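Long-range contact in type-iv like pilin ttha1222 (Thermus thermophilus, PDB 5G2F), which is a type IV-like competence pilin, of unconfirmed function, that probably takes part in DNA uptake during natural transformation: residues N3-V14 against C36-V47. Sequence-based numbering, arbitrary orientation.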
ATOM      1  N   ASN A   3      -9.868 -22.602  -4.729  1.00 63.33           N
ATOM      2  CA  ASN A   3      -8.873 -21.522  -4.638  1.00 60.61           C
ATOM      3  C   ASN A   3      -9.087 -20.442  -5.684  1.00 57.76           C
ATOM      4  O   ASN A   3      -8.958 -19.264  -5.375  1.00 51.32           O
ATOM      5  CB  ASN A   3      -7.454 -22.066  -4.784  1.00 62.99           C
ATOM      6  CG  ASN A   3      -6.942 -22.719  -3.515  1.00 64.37           C
ATOM      7  OD1 ASN A   3      -7.287 -22.325  -2.418  1.00 63.06           O
ATOM      8  ND2 ASN A   3      -6.134 -23.747  -3.674  1.00 71.22           N
ATOM      9  N   LEU A   4      -9.371 -20.849  -6.918  1.00 56.40           N
ATOM     10  CA  LEU A   4      -9.670 -19.882  -7.946  1.00 56.69           C
ATOM     11  C   LEU A   4     -10.842 -19.043  -7.479  1.00 54.23           C
ATOM     12  O   LEU A   4     -10.792 -17.814  -7.543  1.00 53.36           O
ATOM     13  CB  LEU A   4      -9.987 -20.558  -9.279  1.00 58.95           C
ATOM     14  CG  LEU A   4     -10.457 -19.574 -10.368  1.00 59.11           C
ATOM     15  CD1 LEU A   4      -9.434 -18.474 -10.662  1.00 57.47           C
ATOM     16  CD2 LEU A   4     -10.818 -20.334 -11.646  1.00 60.56           C
ATOM     17  N   ALA A   5     -11.891 -19.684  -6.972  1.00 53.44           N
ATOM     18  CA  ALA A   5     -13.024 -18.913  -6.441  1.00 52.87           C
ATOM     19  C   ALA A   5     -12.622 -17.987  -5.294  1.00 50.15           C
ATOM     20  O   ALA A   5     -13.083 -16.837  -5.244  1.00 46.48           O
ATOM     21  CB  ALA A   5     -14.172 -19.815  -6.030  1.00 56.14           C
ATOM     22  N   ALA A   6     -11.750 -18.447  -4.401  1.00 48.52           N
ATOM     23  CA  ALA A   6     -11.355 -17.610  -3.268  1.00 47.65           C
ATOM     24  C   ALA A   6     -10.561 -16.407  -3.752  1.00 44.90           C
ATOM     25  O   ALA A   6     -10.733 -15.295  -3.253  1.00 40.73           O
ATOM     26  CB  ALA A   6     -10.564 -18.415  -2.236  1.00 49.82           C
ATOM     27  N   GLY A   7      -9.694 -16.620  -4.738  1.00 44.26           N
ATOM     28  CA  GLY A   7      -8.873 -15.520  -5.279  1.00 42.38           C
ATOM     29  C   GLY A   7      -9.728 -14.527  -6.023  1.00 40.35           C
ATOM     30  O   GLY A   7      -9.573 -13.321  -5.864  1.00 37.45           O
ATOM     31  N   GLN A   8     -10.656 -15.044  -6.829  1.00 39.71           N
ATOM     32  CA  GLN A   8     -11.617 -14.195  -7.512  1.00 39.15           C
ATOM     33  C   GLN A   8     -12.439 -13.336  -6.572  1.00 39.18           C
ATOM     34  O   GLN A   8     -12.559 -12.118  -6.767  1.00 37.15           O
ATOM     35  CB  GLN A   8     -12.542 -15.034  -8.389  1.00 41.83           C
ATOM     36  CG  GLN A   8     -11.885 -15.576  -9.648  1.00 42.89           C
ATOM     37  CD  GLN A   8     -12.764 -16.576 -10.400  1.00 47.87           C
ATOM     38  OE1 GLN A   8     -13.532 -17.331  -9.790  1.00 50.16           O
ATOM     39  NE2 GLN A   8     -12.634 -16.610 -11.728  1.00 48.12           N
ATOM     40  N   SER A   9     -12.980 -13.953  -5.537  1.00 39.30           N
ATOM     41  CA  SER A   9     -13.725 -13.237  -4.514  1.00 39.35           C
ATOM     42  C   SER A   9     -12.877 -12.142  -3.844  1.00 38.00           C
ATOM     43  O   SER A   9     -13.348 -11.018  -3.610  1.00 38.51           O
ATOM     44  CB  SER A   9     -14.275 -14.275  -3.506  1.00 42.85           C
ATOM     45  OG  SER A   9     -14.989 -13.655  -2.450  1.00 47.59           O
ATOM     46  N   TYR A  10     -11.612 -12.430  -3.556  1.00 37.60           N
ATOM     47  CA  TYR A  10     -10.723 -11.421  -2.963  1.00 35.63           C
ATOM     48  C   TYR A  10     -10.512 -10.229  -3.874  1.00 34.38           C
ATOM     49  O   TYR A  10     -10.637  -9.079  -3.460  1.00 32.18           O
ATOM     50  CB  TYR A  10      -9.371 -12.043  -2.608  1.00 37.82           C
ATOM     51  CG  TYR A  10      -8.438 -11.097  -1.954  1.00 35.69           C
ATOM     52  CD1 TYR A  10      -8.690 -10.642  -0.654  1.00 37.06           C
ATOM     53  CD2 TYR A  10      -7.329 -10.611  -2.614  1.00 34.40           C
ATOM     54  CE1 TYR A  10      -7.846  -9.744  -0.040  1.00 36.22           C
ATOM     55  CE2 TYR A  10      -6.474  -9.710  -2.005  1.00 35.66           C
ATOM     56  CZ  TYR A  10      -6.718  -9.299  -0.701  1.00 37.11           C
ATOM     57  OH  TYR A  10      -5.880  -8.364  -0.096  1.00 36.70           O
ATOM     58  N   VAL A  11     -10.255 -10.509  -5.161  1.00 35.05           N
ATOM     59  CA  VAL A  11     -10.055  -9.444  -6.143  1.00 32.80           C
ATOM     60  C   VAL A  11     -11.290  -8.562  -6.232  1.00 31.72           C
ATOM     61  O   VAL A  11     -11.155  -7.355  -6.286  1.00 30.17           O
ATOM     62  CB  VAL A  11      -9.648 -10.032  -7.522  1.00 32.25           C
ATOM     63  CG1 VAL A  11      -9.698  -8.971  -8.599  1.00 33.78           C
ATOM     64  CG2 VAL A  11      -8.239 -10.617  -7.411  1.00 33.18           C
ATOM     65  N   ARG A  12     -12.484  -9.164  -6.240  1.00 33.40           N
ATOM     66  CA  ARG A  12     -13.704  -8.383  -6.297  1.00 33.52           C
ATOM     67  C   ARG A  12     -13.847  -7.509  -5.065  1.00 34.68           C
ATOM     68  O   ARG A  12     -14.289  -6.362  -5.165  1.00 31.28           O
ATOM     69  CB  ARG A  12     -14.946  -9.257  -6.474  1.00 37.78           C
ATOM     70  CG  ARG A  12     -15.018  -9.864  -7.873  1.00 39.39           C
ATOM     71  CD  ARG A  12     -16.396 -10.458  -8.161  1.00 43.46           C
ATOM     72  NE  ARG A  12     -16.506 -10.990  -9.535  1.00 48.24           N
ATOM     73  CZ  ARG A  12     -16.630 -10.238 -10.634  1.00 48.88           C
ATOM     74  NH1 ARG A  12     -16.690  -8.903 -10.560  1.00 45.75           N
ATOM     75  NH2 ARG A  12     -16.738 -10.831 -11.822  1.00 50.98           N
ATOM     76  N   ASN A  13     -13.453  -8.041  -3.906  1.00 33.27           N
ATOM     77  CA  ASN A  13     -13.460  -7.223  -2.673  1.00 33.89           C
ATOM     78  C   ASN A  13     -12.454  -6.068  -2.688  1.00 32.04           C
ATOM     79  O   ASN A  13     -12.781  -4.974  -2.193  1.00 29.73           O
ATOM     80  CB  ASN A  13     -13.311  -8.114  -1.419  1.00 38.18           C
ATOM     81  CG  ASN A  13     -14.621  -8.760  -1.024  1.00 44.07           C
ATOM     82  OD1 ASN A  13     -15.690  -8.170  -1.185  1.00 55.74           O
ATOM     83  ND2 ASN A  13     -14.551  -9.970  -0.469  1.00 53.74           N
ATOM     84  N   VAL A  14     -11.285  -6.269  -3.322  1.00 30.97           N
ATOM     85  CA  VAL A  14     -10.324  -5.188  -3.534  1.00 29.80           C
ATOM     86  C   VAL A  14     -10.959  -4.086  -4.387  1.00 28.57           C
ATOM     87  O   VAL A  14     -10.928  -2.910  -4.044  1.00 28.97           O
ATOM     88  CB  VAL A  14      -9.016  -5.694  -4.179  1.00 29.51           C
ATOM     89  CG1 VAL A  14      -8.080  -4.560  -4.543  1.00 29.43           C
ATOM     90  CG2 VAL A  14      -8.313  -6.654  -3.232  1.00 32.50           C
ATOM     91  N   CYS A  36      -2.116  -4.920  -3.198  1.00 37.49           N
ATOM     92  CA  CYS A  36      -3.286  -5.402  -2.506  1.00 37.77           C
ATOM     93  C   CYS A  36      -2.979  -6.679  -1.726  1.00 37.71           C
ATOM     94  O   CYS A  36      -3.854  -7.495  -1.514  1.00 38.48           O
ATOM     95  CB  CYS A  36      -4.465  -5.557  -3.474  1.00 38.20           C
ATOM     96  SG  CYS A  36      -4.105  -6.146  -5.140  1.00 36.66           S
ATOM     97  N   LEU A  37      -1.728  -6.854  -1.302  1.00 40.89           N
ATOM     98  CA  LEU A  37      -1.434  -7.965  -0.387  1.00 42.00           C
ATOM     99  C   LEU A  37      -1.945  -7.661   1.025  1.00 44.48           C
ATOM    100  O   LEU A  37      -2.208  -8.587   1.818  1.00 47.41           O
ATOM    101  CB  LEU A  37       0.049  -8.304  -0.344  1.00 45.78           C
ATOM    102  CG  LEU A  37       0.598  -8.983  -1.596  1.00 47.18           C
ATOM    103  CD1 LEU A  37       2.107  -9.101  -1.486  1.00 51.60           C
ATOM    104  CD2 LEU A  37      -0.048 -10.352  -1.863  1.00 47.52           C
ATOM    105  N   SER A  38      -2.093  -6.374   1.337  1.00 42.48           N
ATOM    106  CA  SER A  38      -2.674  -6.013   2.619  1.00 42.61           C
ATOM    107  C   SER A  38      -3.619  -4.863   2.513  1.00 42.08           C
ATOM    108  O   SER A  38      -3.638  -4.178   1.500  1.00 41.57           O
ATOM    109  CB  SER A  38      -1.553  -5.692   3.641  1.00 44.60           C
ATOM    110  OG  SER A  38      -1.216  -4.314   3.510  1.00 43.07           O
ATOM    111  N   GLY A  39      -4.406  -4.649   3.577  1.00 42.42           N
ATOM    112  CA  GLY A  39      -5.310  -3.513   3.642  1.00 41.82           C
ATOM    113  C   GLY A  39      -6.624  -3.706   2.918  1.00 39.57           C
ATOM    114  O   GLY A  39      -7.359  -2.732   2.723  1.00 39.32           O
ATOM    115  N   PHE A  40      -6.921  -4.950   2.531  1.00 37.54           N
ATOM    116  CA  PHE A  40      -8.177  -5.260   1.888  1.00 37.00           C
ATOM    117  C   PHE A  40      -8.906  -6.441   2.478  1.00 39.76           C
ATOM    118  O   PHE A  40      -9.487  -7.284   1.764  1.00 37.80           O
ATOM    119  CB  PHE A  40      -7.966  -5.480   0.378  1.00 35.15           C
ATOM    120  CG  PHE A  40      -7.495  -4.266  -0.356  1.00 33.30           C
ATOM    121  CD1 PHE A  40      -8.408  -3.316  -0.823  1.00 32.33           C
ATOM    122  CD2 PHE A  40      -6.159  -4.028  -0.547  1.00 34.21           C
ATOM    123  CE1 PHE A  40      -7.990  -2.196  -1.486  1.00 29.81           C
ATOM    124  CE2 PHE A  40      -5.736  -2.909  -1.224  1.00 33.62           C
ATOM    125  CZ  PHE A  40      -6.661  -1.987  -1.708  1.00 31.70           C
ATOM    126  N   GLY A  41      -8.903  -6.512   3.807  1.00 39.06           N
ATOM    127  CA  GLY A  41      -9.627  -7.552   4.490  1.00 40.88           C
ATOM    128  C   GLY A  41      -8.785  -8.798   4.486  1.00 42.65           C
ATOM    129  O   GLY A  41      -7.587  -8.759   4.204  1.00 43.92           O
ATOM    130  N   GLN A  42      -9.407  -9.908   4.853  1.00 46.87           N
ATOM    131  CA  GLN A  42      -8.713 -11.178   4.925  1.00 47.46           C
ATOM    132  C   GLN A  42      -8.297 -11.607   3.518  1.00 45.83           C
ATOM    133  O   GLN A  42      -9.123 -11.693   2.641  1.00 47.41           O
ATOM    134  CB  GLN A  42      -9.643 -12.212   5.545  1.00 52.95           C
ATOM    135  CG  GLN A  42      -9.096 -13.635   5.547  1.00 58.98           C
ATOM    136  CD  GLN A  42      -7.910 -13.847   6.478  1.00 66.34           C
ATOM    137  OE1 GLN A  42      -7.747 -13.148   7.490  1.00 69.44           O
ATOM    138  NE2 GLN A  42      -7.076 -14.827   6.134  1.00 67.99           N
ATOM    139  N   ARG A  43      -7.015 -11.869   3.314  1.00 45.06           N
ATOM    140  CA  ARG A  43      -6.504 -12.332   2.023  1.00 43.23           C
ATOM    141  C   ARG A  43      -6.329 -13.855   2.048  1.00 45.52           C
ATOM    142  O   ARG A  43      -5.578 -14.372   2.871  1.00 46.32           O
ATOM    143  CB  ARG A  43      -5.163 -11.654   1.686  1.00 43.45           C
ATOM    144  CG  ARG A  43      -4.558 -12.154   0.377  1.00 46.39           C
ATOM    145  CD  ARG A  43      -3.298 -11.414  -0.078  1.00 47.14           C
ATOM    146  NE  ARG A  43      -2.306 -11.261   0.981  1.00 52.28           N
ATOM    147  CZ  ARG A  43      -1.463 -12.215   1.353  1.00 53.48           C
ATOM    148  NH1 ARG A  43      -1.484 -13.408   0.785  1.00 54.68           N
ATOM    149  NH2 ARG A  43      -0.609 -11.973   2.332  1.00 57.94           N
ATOM    150  N   PRO A  44      -7.030 -14.596   1.178  1.00 46.14           N
ATOM    151  CA  PRO A  44      -6.797 -16.056   1.160  1.00 50.20           C
ATOM    152  C   PRO A  44      -5.336 -16.391   0.814  1.00 51.00           C
ATOM    153  O   PRO A  44      -4.702 -15.671   0.056  1.00 49.82           O
ATOM    154  CB  PRO A  44      -7.753 -16.572   0.064  1.00 51.51           C
ATOM    155  CG  PRO A  44      -8.729 -15.465  -0.166  1.00 50.50           C
ATOM    156  CD  PRO A  44      -8.047 -14.183   0.198  1.00 47.97           C
ATOM    157  N   LYS A  45      -4.795 -17.475   1.356  1.00 53.66           N
ATOM    158  CA  LYS A  45      -3.361 -17.730   1.205  1.00 54.49           C
ATOM    159  C   LYS A  45      -3.019 -18.099  -0.235  1.00 53.11           C
ATOM    160  O   LYS A  45      -1.887 -17.930  -0.659  1.00 51.16           O
ATOM    161  CB  LYS A  45      -2.855 -18.767   2.224  1.00 61.05           C
ATOM    162  CG  LYS A  45      -3.488 -20.130   2.107  1.00 65.48           C
ATOM    163  CD  LYS A  45      -2.922 -21.104   3.152  1.00 69.83           C
ATOM    164  CE  LYS A  45      -3.845 -22.299   3.330  1.00 74.19           C
ATOM    165  NZ  LYS A  45      -4.202 -22.892   2.009  1.00 75.72           N
ATOM    166  N   THR A  46      -4.008 -18.524  -1.018  1.00 52.67           N
ATOM    167  CA  THR A  46      -3.791 -18.737  -2.455  1.00 53.52           C
ATOM    168  C   THR A  46      -3.276 -17.475  -3.175  1.00 51.70           C
ATOM    169  O   THR A  46      -2.546 -17.577  -4.168  1.00 52.04           O
ATOM    170  CB  THR A  46      -5.048 -19.308  -3.183  1.00 54.61           C
ATOM    171  OG1 THR A  46      -4.715 -19.644  -4.538  1.00 56.65           O
ATOM    172  CG2 THR A  46      -6.207 -18.318  -3.214  1.00 52.41           C
ATOM    173  N   VAL A  47      -3.653 -16.296  -2.691  1.00 49.30           N
ATOM    174  CA  VAL A  47      -3.195 -15.057  -3.314  1.00 45.95           C
ATOM    175  C   VAL A  47      -1.775 -14.737  -2.857  1.00 47.59           C
ATOM    176  O   VAL A  47      -1.553 -14.337  -1.717  1.00 48.38           O
ATOM    177  CB  VAL A  47      -4.109 -13.876  -3.005  1.00 44.86           C
ATOM    178  CG1 VAL A  47      -3.615 -12.634  -3.727  1.00 41.74           C
ATOM    179  CG2 VAL A  47      -5.547 -14.195  -3.423  1.00 43.69           C
TER
HETATM  180  O   HOH W   1      -5.670  -7.673   2.601  1.00 39.47           O
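The helical segment 3-14 and the loop 36-47 run in opposite directions, with Gly-7 CA 6.0 Å from Val-47 CA and Val-14 CA 5.8 Å from Phe-40 CA. In this soluble part of a pilin, helix 3-19, probably the C-terminal half of the long pilin helix, packs on an antiparallel sheet; the loop leads towards strand 47-54 and shows how a tyrosine can anchor irregular chain to a helix. Tyr-10 reaches deep into the loop because chi1 (-178°) swings the ring away from its own amide nitrogen, and its OH donates to Cys-36 O at 2.6 Å, 29° out of the carbonyl plane. A water in the ring plane donates to the same OH and to Gly-41 O and accepts from Phe-40 N. Arg-43 CG lies over one ring face and Val-14 CG2 over the opposite one, while Pro-44 CD meets Tyr-10 CD1. A phenylalanine in place of Tyr-10 would probably leave Cys-36 O and the water without their shared hydroxyl partner. Arg-43 bends at chi3 (48°), and its NE donates in plane to a lone pair of Leu-37 O. Cys-36 is also tied to strand 47-54 by its disulfide to Cys-50. Towards the helix start, Thr-46 CG2 packs against Asn-3 O, while Thr-46 OG1 is hydrogen-bonded to Asp-67 O. At the other end, Val-14 CG1 sits over the Phe-40 ring, 3.9 Å from its centroid.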